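Local coordinates for thioesterase superfamily protein (PDB 2GF6), which probably hydrolyses acyl-CoA thioesters, as a hot-dog-fold member of the 4-hydroxybenzoyl-CoA thioesterase family that is seen here with coenzyme A bound, at residues I5-E10 / E38-E43; D11-Y16 / R69-G74; D75-L80 / V97-E102. All coordinates share one frame; numbering follows the deposited sequence.

In the fold
From the N terminus, segment 5-10 leads into edge strand 8-12 and meets helix 26-45 in interaction 1, the loop closing at 38-43. The chain continues directly into 11-16, which in interaction 2 joins the loop 69-74, just past the end of strand 56-67; because its second segment comes after 38-43, the loops of interactions 1 and 2 cross. Interaction 3 follows both in series and pairs the open end of the hairpin of strands 76-85 and 90-99. Strand 8-12 pairs with strand 76-85, so interactions 1 and 2 meet interaction 3 across one sheet. Together the three contacts tie the N-terminal edge to the central helix, a coenzyme A-lining loop and the next hairpin.

Interaction 1 (I5-E10 / E38-E43); sequences IEYVFE and EKFIKE
Lys39 NZ is the polar centre here, reaching out of the helix to three oxygens. It forms a salt bridge with Glu43 OE1, one helical turn further on, at 3.0 Å, approaching from above the carboxylate plane. Across the contact the same NZ makes two weak hydrogen bonds, to Ile5 O at 2.8 Å and to Val8 O at 2.9 Å, and so ties Ile5, the first residue of the 3-10 turn 5-7, to Val8 just after it. The lysine gets there with CG anti to the backbone N and bends at chi3 and chi4 (71° and 89°), which turn the ammonium end in toward the turn. Glu43 stays extended beyond CG, and its OE1 also lies 3.3 Å from Glu6 CA. This is where the chain enters the edge strand of the hot-dog fold, in which the curved sheet wraps around the long helix 26-45; backbone hydrogen bonds between Tyr7 and Leu81 and between Phe9 and Val79 hold the segment on strand 76-85. Phe9 presents its ring edge, with CD1 3.7 Å from Lys39 CD, and also touches Asn35 and Thr36 of the helix. Phe40, one residue after Lys39, has Glu6 O at its ring edge and Glu6 CB 3.7 Å from its CD1. Tyr7 and Phe40 run side by side, their planes near parallel at 29° but slid so far apart that the rings barely overlap; Tyr7 CE1 comes within a tight 3.2 Å of Phe40 CE1. The Glu6 carboxylate leads away from the helix segment to salt bridges with Lys135 and Lys44.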
loop_
_atom_site.group_PDB
_atom_site.type_symbol
_atom_site.label_atom_id
_atom_site.label_comp_id
_atom_site.label_asym_id
_atom_site.label_seq_id
_atom_site.Cartn_x
_atom_site.Cartn_y
_atom_site.Cartn_z
ATOM N N ILE A 5 -22.539 14.639 -13.018
ATOM C CA ILE A 5 -22.299 13.300 -12.485
ATOM C C ILE A 5 -20.854 12.801 -12.725
ATOM O O ILE A 5 -20.339 12.007 -11.953
ATOM C CB ILE A 5 -23.354 12.275 -12.987
ATOM C CG1 ILE A 5 -23.176 10.921 -12.294
ATOM C CG2 ILE A 5 -23.291 12.066 -14.515
ATOM C CD1 ILE A 5 -23.083 10.990 -10.762
ATOM N N GLU A 6 -20.187 13.278 -13.771
ATOM C CA GLU A 6 -18.775 12.897 -14.010
ATOM C C GLU A 6 -17.865 13.367 -12.901
ATOM O O GLU A 6 -16.733 12.882 -12.772
ATOM C CB GLU A 6 -18.197 13.509 -15.296
ATOM C CG GLU A 6 -19.141 13.653 -16.422
ATOM C CD GLU A 6 -19.835 14.966 -16.375
ATOM O OE1 GLU A 6 -19.280 15.913 -16.973
ATOM O OE2 GLU A 6 -20.934 15.039 -15.768
ATOM N N TYR A 7 -18.330 14.364 -12.155
ATOM C CA TYR A 7 -17.496 15.067 -11.220
ATOM C C TYR A 7 -17.703 14.553 -9.822
ATOM O O TYR A 7 -16.974 14.966 -8.941
ATOM C CB TYR A 7 -17.794 16.571 -11.274
ATOM C CG TYR A 7 -17.529 17.180 -12.642
ATOM C CD1 TYR A 7 -16.237 17.264 -13.151
ATOM C CD2 TYR A 7 -18.554 17.653 -13.418
ATOM C CE1 TYR A 7 -15.989 17.796 -14.402
ATOM C CE2 TYR A 7 -18.316 18.188 -14.670
ATOM C CZ TYR A 7 -17.033 18.263 -15.159
ATOM O OH TYR A 7 -16.787 18.814 -16.407
ATOM N N VAL A 8 -18.702 13.677 -9.624
ATOM C CA VAL A 8 -19.060 13.133 -8.305
ATOM C C VAL A 8 -18.714 11.644 -8.237
ATOM O O VAL A 8 -19.140 10.863 -9.088
ATOM C CB VAL A 8 -20.581 13.295 -8.005
ATOM C CG1 VAL A 8 -20.887 13.025 -6.523
ATOM C CG2 VAL A 8 -21.083 14.683 -8.390
ATOM N N PHE A 9 -17.962 11.260 -7.212
ATOM C CA PHE A 9 -17.626 9.859 -6.949
ATOM C C PHE A 9 -17.863 9.515 -5.490
ATOM O O PHE A 9 -17.473 10.279 -4.619
ATOM C CB PHE A 9 -16.145 9.613 -7.272
ATOM C CG PHE A 9 -15.706 8.185 -7.060
ATOM C CD1 PHE A 9 -16.039 7.207 -7.978
ATOM C CD2 PHE A 9 -14.962 7.830 -5.951
ATOM C CE1 PHE A 9 -15.650 5.894 -7.798
ATOM C CE2 PHE A 9 -14.575 6.518 -5.753
ATOM C CZ PHE A 9 -14.929 5.541 -6.682
ATOM N N GLU A 10 -18.456 8.352 -5.216
ATOM C CA GLU A 10 -18.644 7.915 -3.836
ATOM C C GLU A 10 -17.852 6.662 -3.507
ATOM O O GLU A 10 -17.737 5.754 -4.336
ATOM C CB GLU A 10 -20.120 7.667 -3.534
ATOM C CG GLU A 10 -21.015 8.739 -4.048
ATOM C CD GLU A 10 -22.348 8.696 -3.377
ATOM O OE1 GLU A 10 -23.100 7.724 -3.589
ATOM O OE2 GLU A 10 -22.618 9.637 -2.609
ATOM N N GLU A 38 -10.043 8.781 -12.457
ATOM C CA GLU A 38 -10.189 7.709 -13.399
ATOM C C GLU A 38 -11.617 7.671 -13.912
ATOM O O GLU A 38 -11.812 7.527 -15.107
ATOM C CB GLU A 38 -9.810 6.365 -12.785
ATOM C CG GLU A 38 -9.952 5.216 -13.765
ATOM C CD GLU A 38 -9.328 3.907 -13.307
ATOM O OE1 GLU A 38 -8.816 3.777 -12.158
ATOM O OE2 GLU A 38 -9.332 2.988 -14.132
ATOM N N LYS A 39 -12.612 7.806 -13.022
ATOM C CA LYS A 39 -14.017 7.704 -13.460
ATOM C C LYS A 39 -14.383 8.869 -14.370
ATOM O O LYS A 39 -15.010 8.691 -15.417
ATOM C CB LYS A 39 -14.971 7.647 -12.250
ATOM C CG LYS A 39 -16.427 7.376 -12.629
ATOM C CD LYS A 39 -17.417 7.538 -11.442
ATOM C CE LYS A 39 -17.600 9.000 -11.025
ATOM N NZ LYS A 39 -18.713 9.721 -11.761
ATOM N N PHE A 40 -13.976 10.069 -13.967
ATOM C CA PHE A 40 -14.189 11.254 -14.779
ATOM C C PHE A 40 -13.651 11.091 -16.204
ATOM O O PHE A 40 -14.346 11.382 -17.176
ATOM C CB PHE A 40 -13.559 12.483 -14.116
ATOM C CG PHE A 40 -13.469 13.657 -15.024
ATOM C CD1 PHE A 40 -14.574 14.427 -15.282
ATOM C CD2 PHE A 40 -12.273 13.972 -15.654
ATOM C CE1 PHE A 40 -14.491 15.503 -16.124
ATOM C CE2 PHE A 40 -12.180 15.049 -16.499
ATOM C CZ PHE A 40 -13.288 15.821 -16.736
ATOM N N ILE A 41 -12.401 10.652 -16.316
ATOM C CA ILE A 41 -11.767 10.523 -17.630
ATOM C C ILE A 41 -12.531 9.516 -18.486
ATOM O O ILE A 41 -12.776 9.743 -19.683
ATOM C CB ILE A 41 -10.260 10.138 -17.474
ATOM C CG1 ILE A 41 -9.471 11.335 -16.937
ATOM C CG2 ILE A 41 -9.651 9.682 -18.810
ATOM C CD1 ILE A 41 -9.564 12.619 -17.792
ATOM N N LYS A 42 -12.962 8.424 -17.855
ATOM C CA LYS A 42 -13.679 7.380 -18.560
ATOM C C LYS A 42 -14.955 7.945 -19.120
ATOM O O LYS A 42 -15.225 7.801 -20.299
ATOM C CB LYS A 42 -14.004 6.232 -17.625
ATOM C CG LYS A 42 -14.702 5.060 -18.304
ATOM C CD LYS A 42 -15.487 4.226 -17.288
ATOM C CE LYS A 42 -14.744 2.973 -16.878
ATOM N NZ LYS A 42 -15.192 1.828 -17.722
ATOM N N GLU A 43 -15.735 8.600 -18.263
ATOM C CA GLU A 43 -17.040 9.134 -18.667
ATOM C C GLU A 43 -16.958 10.368 -19.597
ATOM O O GLU A 43 -17.775 10.533 -20.504
ATOM C CB GLU A 43 -17.874 9.464 -17.424
ATOM C CG GLU A 43 -18.273 8.235 -16.635
ATOM C CD GLU A 43 -18.953 8.531 -15.276
ATOM O OE1 GLU A 43 -18.861 9.668 -14.749
ATOM O OE2 GLU A 43 -19.563 7.582 -14.720
#

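Interaction 2 (D11-Y16 / R69-G74); sequences DVVRIY and RPVKLG. With COA (coenzyme A), chain F.
Gly74 N donates to Val13 O at 2.7 Å, with an N-H...O angle of 158°, and comes in above the carbonyl plane instead of along a lone pair. Beside this bond the Lys72 carbonyl oxygen presses into the isopropyl group of Val13, 2.9 Å from Val13 CB and close to both methyls. The Val13 methyl CG2 passes on to meet Val71 CG2 at 4.0 Å, the two valines crossing obliquely. Leu73, its CG anti to the backbone N, lays CD1 against the peptide between Arg14 and Ile15, 3.1 Å from Ile15 N. The two segments cross nearly at right angles (86°) where strand 8-12 ends.

Behind this first shell, Asp11 OD1 accepts from Val12 N at 2.9 Å through its anti lone pair and pairs more loosely with Arg14 NH1 at 3.6 Å. Arg14 lays one guanidinium face on Val12 CG1 and turns its NE to Glu38 of the second subunit. On the loop side, Asp75 OD2 receives Lys72 N. The positive phi of Gly74 (99°) suits a residue without a side chain. Pro70, at the start of this loop, sets its CA 3.3 Å from O5P of coenzyme A, which hydrogen-bonds to Tyr67 O, His68 O and Glu62, Trp119 and Ser121 of the fourth subunit, so the pocket lies between subunits. The two segments are thus joined by one short, fairly straight backbone bond and otherwise by aliphatic groups lying against each other and against backbone, while the charges that brace 11-16 reach the second subunit.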
loop_
_atom_site.group_PDB
_atom_site.type_symbol
_atom_site.label_atom_id
_atom_site.label_comp_id
_atom_site.label_asym_id
_atom_site.label_seq_id
_atom_site.Cartn_x
_atom_site.Cartn_y
_atom_site.Cartn_z
ATOM N N ASP A 11 -17.308 6.630 -2.285
ATOM C CA ASP A 11 -16.486 5.522 -1.823
ATOM C C ASP A 11 -16.687 5.327 -0.320
ATOM O O ASP A 11 -17.361 6.107 0.330
ATOM C CB ASP A 11 -15.010 5.771 -2.162
ATOM C CG ASP A 11 -14.296 4.502 -2.656
ATOM O OD1 ASP A 11 -14.617 3.401 -2.144
ATOM O OD2 ASP A 11 -13.438 4.605 -3.570
ATOM N N VAL A 12 -16.113 4.261 0.214
ATOM C CA VAL A 12 -16.271 3.891 1.626
ATOM C C VAL A 12 -14.883 3.546 2.178
ATOM O O VAL A 12 -14.058 2.938 1.466
ATOM C CB VAL A 12 -17.289 2.709 1.781
ATOM C CG1 VAL A 12 -16.777 1.446 1.092
ATOM C CG2 VAL A 12 -17.614 2.427 3.233
ATOM N N VAL A 13 -14.612 3.985 3.406
ATOM C CA VAL A 13 -13.318 3.743 4.027
ATOM C C VAL A 13 -13.212 2.299 4.499
ATOM O O VAL A 13 -14.072 1.804 5.219
ATOM C CB VAL A 13 -13.029 4.724 5.210
ATOM C CG1 VAL A 13 -11.623 4.488 5.807
ATOM C CG2 VAL A 13 -13.109 6.185 4.740
ATOM N N ARG A 14 -12.128 1.648 4.077
ATOM C CA ARG A 14 -11.918 0.210 4.224
ATOM C C ARG A 14 -10.752 -0.033 5.192
ATOM O O ARG A 14 -9.996 0.876 5.540
ATOM C CB ARG A 14 -11.618 -0.424 2.863
ATOM C CG ARG A 14 -12.707 -1.299 2.307
ATOM C CD ARG A 14 -13.828 -0.530 1.670
ATOM N NE ARG A 14 -14.714 -1.406 0.886
ATOM C CZ ARG A 14 -15.171 -1.130 -0.339
ATOM N NH1 ARG A 14 -14.856 0.022 -0.954
ATOM N NH2 ARG A 14 -15.948 -2.004 -0.954
ATOM N N ILE A 15 -10.604 -1.266 5.646
ATOM C CA ILE A 15 -9.522 -1.578 6.596
ATOM C C ILE A 15 -8.146 -1.285 6.014
ATOM O O ILE A 15 -7.224 -0.833 6.705
ATOM C CB ILE A 15 -9.605 -3.066 7.075
ATOM C CG1 ILE A 15 -8.620 -3.302 8.212
ATOM C CG2 ILE A 15 -9.429 -4.083 5.883
ATOM C CD1 ILE A 15 -8.833 -2.391 9.388
ATOM N N TYR A 16 -7.994 -1.543 4.730
ATOM C CA TYR A 16 -6.734 -1.268 4.088
ATOM C C TYR A 16 -6.548 0.247 3.832
ATOM O O TYR A 16 -5.499 0.678 3.335
ATOM C CB TYR A 16 -6.587 -2.089 2.792
ATOM C CG TYR A 16 -7.776 -2.027 1.855
ATOM C CD1 TYR A 16 -7.985 -0.915 1.043
ATOM C CD2 TYR A 16 -8.661 -3.091 1.736
ATOM C CE1 TYR A 16 -9.065 -0.835 0.192
ATOM C CE2 TYR A 16 -9.775 -3.011 0.870
ATOM C CZ TYR A 16 -9.957 -1.869 0.098
ATOM O OH TYR A 16 -11.032 -1.749 -0.784
ATOM N N ARG A 69 -10.581 17.167 8.657
ATOM C CA ARG A 69 -11.214 16.237 9.558
ATOM C C ARG A 69 -10.789 14.858 9.174
ATOM O O ARG A 69 -10.543 14.592 7.984
ATOM C CB ARG A 69 -12.727 16.335 9.451
ATOM C CG ARG A 69 -13.324 17.605 10.024
ATOM C CD ARG A 69 -14.817 17.651 9.710
ATOM N NE ARG A 69 -15.272 19.017 9.442
ATOM C CZ ARG A 69 -16.279 19.643 10.059
ATOM N NH1 ARG A 69 -17.006 19.045 11.002
ATOM N NH2 ARG A 69 -16.572 20.899 9.715
ATOM N N PRO A 70 -10.733 13.967 10.166
ATOM C CA PRO A 70 -10.351 12.605 9.901
ATOM C C PRO A 70 -11.516 11.833 9.301
ATOM O O PRO A 70 -12.672 12.187 9.524
ATOM C CB PRO A 70 -10.043 12.064 11.288
ATOM C CG PRO A 70 -11.065 12.787 12.167
ATOM C CD PRO A 70 -11.113 14.167 11.583
ATOM N N VAL A 71 -11.205 10.778 8.556
ATOM C CA VAL A 71 -12.206 9.793 8.174
ATOM C C VAL A 71 -11.781 8.405 8.685
ATOM O O VAL A 71 -10.588 8.076 8.766
ATOM C CB VAL A 71 -12.510 9.798 6.619
ATOM C CG1 VAL A 71 -13.138 11.117 6.228
ATOM C CG2 VAL A 71 -11.287 9.565 5.783
ATOM N N LYS A 72 -12.776 7.593 8.981
ATOM C CA LYS A 72 -12.591 6.358 9.705
ATOM C C LYS A 72 -13.141 5.169 8.969
ATOM O O LYS A 72 -13.852 5.291 7.968
ATOM C CB LYS A 72 -13.292 6.461 11.064
ATOM C CG LYS A 72 -12.795 7.649 11.877
ATOM C CD LYS A 72 -13.524 7.810 13.189
ATOM C CE LYS A 72 -13.271 6.609 14.093
ATOM N NZ LYS A 72 -13.172 6.965 15.532
ATOM N N LEU A 73 -12.835 4.000 9.513
ATOM C CA LEU A 73 -13.228 2.760 8.887
ATOM C C LEU A 73 -14.744 2.717 8.787
ATOM O O LEU A 73 -15.439 2.878 9.784
ATOM C CB LEU A 73 -12.699 1.598 9.710
ATOM C CG LEU A 73 -13.035 0.180 9.285
ATOM C CD1 LEU A 73 -12.391 -0.191 7.992
ATOM C CD2 LEU A 73 -12.582 -0.757 10.441
ATOM N N GLY A 74 -15.266 2.514 7.580
ATOM C CA GLY A 74 -16.720 2.422 7.408
ATOM C C GLY A 74 -17.382 3.701 6.913
ATOM O O GLY A 74 -18.475 3.648 6.347
HETATM N N1A COA F . -0.690 24.778 8.439
HETATM C C2A COA F . -0.181 25.539 9.480
HETATM N N3A COA F . -0.787 25.516 10.722
HETATM C C4A COA F . -1.885 24.758 10.924
HETATM C C5A COA F . -2.420 23.993 9.898
HETATM C C6A COA F . -1.819 23.998 8.649
HETATM N N6A COA F . -2.327 23.242 7.679
HETATM N N7A COA F . -3.505 23.348 10.373
HETATM C C8A COA F . -3.666 23.680 11.666
HETATM N N9A COA F . -2.673 24.558 12.021
HETATM C C1B COA F . -2.532 25.277 13.308
HETATM C C2B COA F . -3.805 26.017 13.701
HETATM O O2B COA F . -3.822 27.339 13.238
HETATM C C3B COA F . -3.750 25.941 15.204
HETATM O O3B COA F . -2.884 26.922 15.700
HETATM P P3B COA F . -3.468 27.995 16.740
HETATM O O7A COA F . -2.344 28.950 17.068
HETATM O O8A COA F . -3.960 27.274 17.998
HETATM O O9A COA F . -4.574 28.742 16.015
HETATM C C4B COA F . -3.131 24.591 15.474
HETATM O O4B COA F . -2.257 24.384 14.378
HETATM C C5B COA F . -4.178 23.487 15.530
HETATM O O5B COA F . -5.223 23.718 14.612
HETATM P P1A COA F . -6.755 23.552 15.079
HETATM O O1A COA F . -7.682 23.588 13.883
HETATM O O2A COA F . -7.135 24.619 16.071
HETATM O O3A COA F . -6.756 22.053 15.691
HETATM P P2A COA F . -8.063 21.284 16.262
HETATM O O4A COA F . -9.324 21.921 15.752
HETATM O O5A COA F . -7.970 21.217 17.779
HETATM O O6A COA F . -7.964 19.799 15.672
HETATM C CBP COA F . -7.694 18.209 14.012
HETATM C CCP COA F . -7.171 19.524 14.550
HETATM C CDP COA F . -9.231 18.201 14.029
HETATM C CEP COA F . -7.154 17.106 14.923
HETATM C CAP COA F . -7.256 18.100 12.554
HETATM O OAP COA F . -7.935 19.062 11.785
HETATM C C9P COA F . -7.539 16.752 11.956
HETATM O O9P COA F . -8.126 15.718 12.678
HETATM N N8P COA F . -7.169 16.614 10.708
HETATM C C7P COA F . -7.367 15.364 10.029
HETATM C C6P COA F . -6.148 14.505 10.243
HETATM C C5P COA F . -6.147 13.444 9.191
HETATM O O5P COA F . -7.117 12.689 9.050
HETATM N N4P COA F . -5.069 13.450 8.444
HETATM C C3P COA F . -4.211 12.316 8.333
HETATM C C2P COA F . -4.560 11.546 7.086
HETATM S S1P COA F . -3.306 11.617 5.800
#

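Interaction 3 (D75-L80 / V97-E102); sequences DKLTVL and VLKDGE
Asp75 OD2 is gripped twice: by the ammonium of Lys99, in a salt bridge with NZ at 2.7 Å, and by the backbone N-H of Lys72 from the preceding loop. The lysine comes from well above the carboxylate plane, 48° out of it, and its CD also lies close to OD2. It runs extended from an anti CG up to the bend at chi3 (110°), which carries the amine across to the aspartate; such a shared oxygen would probably favour the ionised carboxylate. Further along, Thr78 and Leu98 form an antiparallel hydrogen-bonded pair. Leu98 N gives to Thr78 O at 2.9 Å, and Thr78 N returns a longer bond to Leu98 O at 3.2 Å, in the carbonyl plane and on a lone pair. The next pair, Val79 with Val97, is non-hydrogen-bonded. On the face that carries Val79 and Val97, Leu77 CB meets Val97 CG1 at 4.0 Å; on the face carrying Thr78 and Leu98, Leu80 CD1 touches Leu98 CD1 at 3.7 Å, the two leucines crossing near a right angle. The type I' turn Lys99-Glu102, with Asp100 and Gly101 at positive phi, then swings the chain into strand 102-115. Strand 76-85 pairs with strand 8-12 and strand 90-99 with strand 102-115, which puts the hairpin between them, Leu77 and Val79 packing respectively on Phe32 and Thr36 of helix 26-45.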
loop_
_atom_site.group_PDB
_atom_site.type_symbol
_atom_site.label_atom_id
_atom_site.label_comp_id
_atom_site.label_asym_id
_atom_site.label_seq_id
_atom_site.Cartn_x
_atom_site.Cartn_y
_atom_site.Cartn_z
ATOM N N ASP A 75 -16.743 4.857 7.105
ATOM C CA ASP A 75 -17.361 6.112 6.678
ATOM C C ASP A 75 -17.596 6.050 5.181
ATOM O O ASP A 75 -16.759 5.534 4.455
ATOM C CB ASP A 75 -16.466 7.304 7.031
ATOM C CG ASP A 75 -16.496 7.641 8.518
ATOM O OD1 ASP A 75 -17.332 7.043 9.271
ATOM O OD2 ASP A 75 -15.700 8.512 8.929
ATOM N N LYS A 76 -18.753 6.536 4.729
ATOM C CA LYS A 76 -18.974 6.776 3.303
ATOM C C LYS A 76 -18.505 8.171 2.956
ATOM O O LYS A 76 -18.741 9.114 3.715
ATOM C CB LYS A 76 -20.451 6.677 2.931
ATOM C CG LYS A 76 -21.034 5.282 3.032
ATOM C CD LYS A 76 -22.508 5.232 2.542
ATOM C CE LYS A 76 -23.459 6.263 3.220
ATOM N NZ LYS A 76 -23.819 5.945 4.638
ATOM N N LEU A 77 -17.922 8.310 1.770
ATOM C CA LEU A 77 -17.345 9.570 1.315
ATOM C C LEU A 77 -17.834 9.929 -0.079
ATOM O O LEU A 77 -18.183 9.066 -0.868
ATOM C CB LEU A 77 -15.822 9.475 1.283
ATOM C CG LEU A 77 -15.158 8.935 2.543
ATOM C CD1 LEU A 77 -13.701 8.858 2.313
ATOM C CD2 LEU A 77 -15.446 9.781 3.767
ATOM N N THR A 78 -17.877 11.221 -0.353
ATOM C CA THR A 78 -18.222 11.734 -1.651
ATOM C C THR A 78 -17.035 12.598 -2.041
ATOM O O THR A 78 -16.633 13.469 -1.294
ATOM C CB THR A 78 -19.533 12.567 -1.577
ATOM O OG1 THR A 78 -20.639 11.703 -1.300
ATOM C CG2 THR A 78 -19.799 13.311 -2.882
ATOM N N VAL A 79 -16.423 12.297 -3.181
ATOM C CA VAL A 79 -15.388 13.147 -3.730
ATOM C C VAL A 79 -16.027 14.001 -4.844
ATOM O O VAL A 79 -16.754 13.493 -5.690
ATOM C CB VAL A 79 -14.176 12.314 -4.264
ATOM C CG1 VAL A 79 -12.974 13.196 -4.528
ATOM C CG2 VAL A 79 -13.825 11.179 -3.289
ATOM N N LEU A 80 -15.754 15.304 -4.789
ATOM C CA LEU A 80 -16.136 16.284 -5.800
ATOM C C LEU A 80 -14.894 16.696 -6.591
ATOM O O LEU A 80 -13.899 17.101 -6.017
ATOM C CB LEU A 80 -16.771 17.517 -5.135
ATOM C CG LEU A 80 -17.896 17.250 -4.129
ATOM C CD1 LEU A 80 -18.501 18.518 -3.607
ATOM C CD2 LEU A 80 -18.991 16.412 -4.751
ATOM N N VAL A 97 -13.290 16.281 -0.344
ATOM C CA VAL A 97 -13.931 15.105 0.239
ATOM C C VAL A 97 -14.967 15.533 1.273
ATOM O O VAL A 97 -14.700 16.386 2.120
ATOM C CB VAL A 97 -12.923 14.138 0.867
ATOM C CG1 VAL A 97 -13.628 12.870 1.398
ATOM C CG2 VAL A 97 -11.866 13.743 -0.153
ATOM N N LEU A 98 -16.157 14.958 1.171
ATOM C CA LEU A 98 -17.235 15.222 2.140
ATOM C C LEU A 98 -17.614 13.955 2.889
ATOM O O LEU A 98 -17.486 12.834 2.377
ATOM C CB LEU A 98 -18.490 15.763 1.457
ATOM C CG LEU A 98 -18.494 17.155 0.845
ATOM C CD1 LEU A 98 -17.469 17.280 -0.244
ATOM C CD2 LEU A 98 -19.868 17.403 0.299
ATOM N N LYS A 99 -18.118 14.148 4.093
ATOM C CA LYS A 99 -18.631 13.052 4.880
ATOM C C LYS A 99 -19.883 13.546 5.578
ATOM O O LYS A 99 -19.859 14.576 6.249
ATOM C CB LYS A 99 -17.592 12.607 5.884
ATOM C CG LYS A 99 -17.959 11.356 6.587
ATOM C CD LYS A 99 -16.983 11.083 7.693
ATOM C CE LYS A 99 -17.601 11.276 9.057
ATOM N NZ LYS A 99 -16.723 10.656 10.119
ATOM N N ASP A 100 -20.983 12.830 5.382
ATOM C CA ASP A 100 -22.295 13.295 5.819
ATOM C C ASP A 100 -22.451 14.756 5.406
ATOM O O ASP A 100 -22.895 15.588 6.193
ATOM C CB ASP A 100 -22.474 13.156 7.345
ATOM C CG ASP A 100 -22.140 11.750 7.870
ATOM O OD1 ASP A 100 -22.601 10.742 7.280
ATOM O OD2 ASP A 100 -21.423 11.659 8.891
ATOM N N GLY A 101 -22.064 15.057 4.175
ATOM C CA GLY A 101 -22.098 16.412 3.665
ATOM C C GLY A 101 -21.309 17.495 4.404
ATOM O O GLY A 101 -21.594 18.677 4.215
ATOM N N GLU A 102 -20.331 17.130 5.239
ATOM C CA GLU A 102 -19.376 18.115 5.785
ATOM C C GLU A 102 -17.971 17.939 5.175
ATOM O O GLU A 102 -17.533 16.803 4.906
ATOM C CB GLU A 102 -19.331 18.004 7.313
ATOM C CG GLU A 102 -20.614 18.483 8.011
ATOM C CD GLU A 102 -20.778 20.027 8.040
ATOM O OE1 GLU A 102 -19.790 20.743 7.740
ATOM O OE2 GLU A 102 -21.888 20.528 8.370
#